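Local coordinates for UDP-N-acetylglucosamine 4-epimerase (Bacillus cereus, PDB 3M2P) that interconverts UDP-N-acetylglucosamine and UDP-N-acetylgalactosamine by inverting C4 of the sugar, as a member of the NAD(P)-dependent epimerase/dehydratase family, at the interface of chains A and B. Residues are numbered along the deposited sequence; one frame, centred on the assembly and turned at random. Chains: chain A/B, UDP-N-acetylglucosamine 4-epimerase.

The interface of chains A and B. Residues chain A 123-127; chain B 123-127.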
ATOM      1  N   GLU A 123       6.942 -13.643   0.317  1.00 34.99           N
ATOM      2  CA  GLU A 123       7.177 -12.221   0.317  1.00 33.31           C
ATOM      3  C   GLU A 123       7.660 -11.678  -1.025  1.00 33.48           C
ATOM      4  O   GLU A 123       7.978 -10.510  -1.129  1.00 34.74           O
ATOM      5  CB  GLU A 123       8.072 -11.814   1.480  1.00 31.97           C
ATOM      6  CG  GLU A 123       9.108 -12.828   1.843  1.00 34.74           C
ATOM      7  CD  GLU A 123       8.605 -13.919   2.762  1.00 34.79           C
ATOM      8  OE1 GLU A 123       8.585 -15.076   2.311  1.00 36.79           O
ATOM      9  OE2 GLU A 123       8.251 -13.642   3.928  1.00 34.01           O
ATOM     10  N   LYS A 124       7.672 -12.500  -2.066  1.00 33.89           N
ATOM     11  CA  LYS A 124       7.969 -11.976  -3.406  1.00 34.85           C
ATOM     12  C   LYS A 124       6.683 -11.783  -4.223  1.00 34.50           C
ATOM     13  O   LYS A 124       6.714 -11.347  -5.376  1.00 33.66           O
ATOM     14  CB  LYS A 124       8.979 -12.863  -4.151  1.00 35.07           C
ATOM     15  CG  LYS A 124      10.248 -13.188  -3.360  1.00 35.41           C
ATOM     16  CD  LYS A 124      11.443 -13.444  -4.262  1.00 35.53           C
ATOM     17  CE  LYS A 124      12.167 -12.138  -4.566  1.00 39.00           C
ATOM     18  NZ  LYS A 124      13.402 -12.297  -5.399  1.00 39.33           N
ATOM     19  N   GLU A 125       5.558 -12.128  -3.602  1.00 34.68           N
ATOM     20  CA  GLU A 125       4.226 -11.921  -4.153  1.00 34.27           C
ATOM     21  C   GLU A 125       3.925 -10.430  -4.261  1.00 35.46           C
ATOM     22  O   GLU A 125       4.084  -9.704  -3.280  1.00 35.43           O
ATOM     23  CB  GLU A 125       3.211 -12.558  -3.212  1.00 33.71           C
ATOM     24  CG  GLU A 125       1.770 -12.223  -3.507  1.00 35.38           C
ATOM     25  CD  GLU A 125       1.277 -12.853  -4.789  1.00 37.34           C
ATOM     26  OE1 GLU A 125       1.762 -13.951  -5.131  1.00 36.87           O
ATOM     27  OE2 GLU A 125       0.405 -12.250  -5.456  1.00 39.99           O
ATOM     28  N   LEU A 126       3.497  -9.966  -5.436  1.00 33.99           N
ATOM     29  CA  LEU A 126       3.078  -8.575  -5.560  1.00 35.38           C
ATOM     30  C   LEU A 126       1.945  -8.299  -4.581  1.00 36.40           C
ATOM     31  O   LEU A 126       0.895  -8.947  -4.631  1.00 36.57           O
ATOM     32  CB  LEU A 126       2.616  -8.231  -6.983  1.00 34.89           C
ATOM     33  CG  LEU A 126       3.673  -7.766  -7.978  1.00 36.12           C
ATOM     34  CD1 LEU A 126       3.039  -7.317  -9.260  1.00 35.65           C
ATOM     35  CD2 LEU A 126       4.536  -6.660  -7.388  1.00 38.75           C
ATOM     36  N   PRO A 127       2.151  -7.335  -3.673  1.00 36.19           N
ATOM     37  CA  PRO A 127       1.044  -7.016  -2.775  1.00 35.44           C
ATOM     38  C   PRO A 127      -0.131  -6.549  -3.613  1.00 35.77           C
ATOM     39  O   PRO A 127       0.061  -5.946  -4.659  1.00 36.49           O
ATOM     40  CB  PRO A 127       1.600  -5.872  -1.923  1.00 34.01           C
ATOM     41  CG  PRO A 127       3.068  -6.010  -2.013  1.00 34.61           C
ATOM     42  CD  PRO A 127       3.346  -6.522  -3.394  1.00 35.33           C
TER
ATOM     43  N   GLU B 123       6.469  -4.563 -14.728  1.00 41.98           N
ATOM     44  CA  GLU B 123       5.322  -4.430 -13.833  1.00 41.42           C
ATOM     45  C   GLU B 123       5.231  -5.514 -12.757  1.00 42.00           C
ATOM     46  O   GLU B 123       4.519  -5.347 -11.758  1.00 41.27           O
ATOM     47  CB  GLU B 123       4.025  -4.347 -14.626  1.00 40.20           C
ATOM     48  CG  GLU B 123       3.936  -3.126 -15.521  1.00 41.06           C
ATOM     49  CD  GLU B 123       4.606  -3.326 -16.872  1.00 42.49           C
ATOM     50  OE1 GLU B 123       5.494  -4.200 -16.992  1.00 40.61           O
ATOM     51  OE2 GLU B 123       4.232  -2.595 -17.821  1.00 44.04           O
ATOM     52  N   LYS B 124       5.966  -6.608 -12.950  1.00 41.95           N
ATOM     53  CA  LYS B 124       5.997  -7.691 -11.961  1.00 42.74           C
ATOM     54  C   LYS B 124       7.118  -7.508 -10.929  1.00 41.71           C
ATOM     55  O   LYS B 124       7.402  -8.406 -10.128  1.00 41.95           O
ATOM     56  CB  LYS B 124       6.079  -9.063 -12.644  1.00 41.81           C
ATOM     57  CG  LYS B 124       4.749  -9.515 -13.200  1.00 42.70           C
ATOM     58  CD  LYS B 124       4.887 -10.697 -14.132  1.00 46.31           C
ATOM     59  CE  LYS B 124       3.521 -11.116 -14.649  1.00 47.93           C
ATOM     60  NZ  LYS B 124       2.524 -11.161 -13.536  1.00 47.56           N
ATOM     61  N   GLU B 125       7.728  -6.327 -10.956  1.00 40.67           N
ATOM     62  CA  GLU B 125       8.779  -5.956 -10.025  1.00 40.49           C
ATOM     63  C   GLU B 125       8.157  -5.554  -8.702  1.00 40.72           C
ATOM     64  O   GLU B 125       7.198  -4.795  -8.677  1.00 41.51           O
ATOM     65  CB  GLU B 125       9.578  -4.785 -10.606  1.00 41.81           C
ATOM     66  CG  GLU B 125      10.399  -3.989  -9.607  1.00 42.62           C
ATOM     67  CD  GLU B 125      11.634  -4.735  -9.136  1.00 45.30           C
ATOM     68  OE1 GLU B 125      12.074  -5.657  -9.865  1.00 44.87           O
ATOM     69  OE2 GLU B 125      12.158  -4.396  -8.040  1.00 45.75           O
ATOM     70  N   LEU B 126       8.684  -6.071  -7.600  1.00 40.75           N
ATOM     71  CA  LEU B 126       8.270  -5.597  -6.288  1.00 39.82           C
ATOM     72  C   LEU B 126       8.521  -4.107  -6.178  1.00 40.58           C
ATOM     73  O   LEU B 126       9.670  -3.673  -6.282  1.00 41.72           O
ATOM     74  CB  LEU B 126       9.064  -6.284  -5.189  1.00 37.95           C
ATOM     75  CG  LEU B 126       8.411  -7.474  -4.513  1.00 37.52           C
ATOM     76  CD1 LEU B 126       8.903  -7.516  -3.087  1.00 37.31           C
ATOM     77  CD2 LEU B 126       6.899  -7.341  -4.557  1.00 38.28           C
ATOM     78  N   PRO B 127       7.455  -3.317  -5.956  1.00 40.25           N
ATOM     79  CA  PRO B 127       7.603  -1.878  -5.719  1.00 39.32           C
ATOM     80  C   PRO B 127       8.489  -1.639  -4.512  1.00 39.30           C
ATOM     81  O   PRO B 127       8.510  -2.460  -3.588  1.00 38.92           O
ATOM     82  CB  PRO B 127       6.180  -1.429  -5.385  1.00 39.07           C
ATOM     83  CG  PRO B 127       5.293  -2.440  -5.999  1.00 39.25           C
ATOM     84  CD  PRO B 127       6.043  -3.739  -5.905  1.00 40.62           C
TER
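Two leucines, one from each copy of the same loop, make most of this small two-fold patch: A:Leu126 gives up 82 Å² to the partner and B:Leu126 78 Å². Each reaches across the axis into the loop opposite, and they meet branch to branch, CD2 of A:Leu126 lying 3.8 Å from CD2 of B:Leu126. In A:Leu126 CG stands anti to the carbonyl carbon and beside the backbone N (chi1 -88°), and its two methyls then divide the work. CD1 lies against the partner's main chain, 3.5 Å from the carbonyl O of B:Glu123 and 4.0 Å from CA of B:Lys124. CD2 touches the carbonyl O of B:Glu125 at 3.5 Å and CD of B:Pro127 at 3.6 Å, the leucine crossing the proline at about a right angle. B:Leu126 repeats the scheme, its CD1 3.7 Å from the carbonyl O of A:Glu123 and its CD2 3.8 Å from CD of A:Pro127. A forked, flexible aliphatic chain suits this place, since one methyl can lie along residues 123 and 124 while the other meets the carbonyl of residue 125, the proline and the opposite leucine; proline offers its ring CD, a rigid apolar group. No polar pair bridges the chains here, so the patch holds by van der Waals packing. The lysines and glutamates contribute chiefly through backbone. The patch is one part of a larger symmetric interface that may represent a dimer, though the structure alone does not establish this. The loop lies between the 3-10 helix 116-118 and helix 132-150, in an enzyme whose N-terminal part has the family's Rossmann-type nucleotide-binding fold.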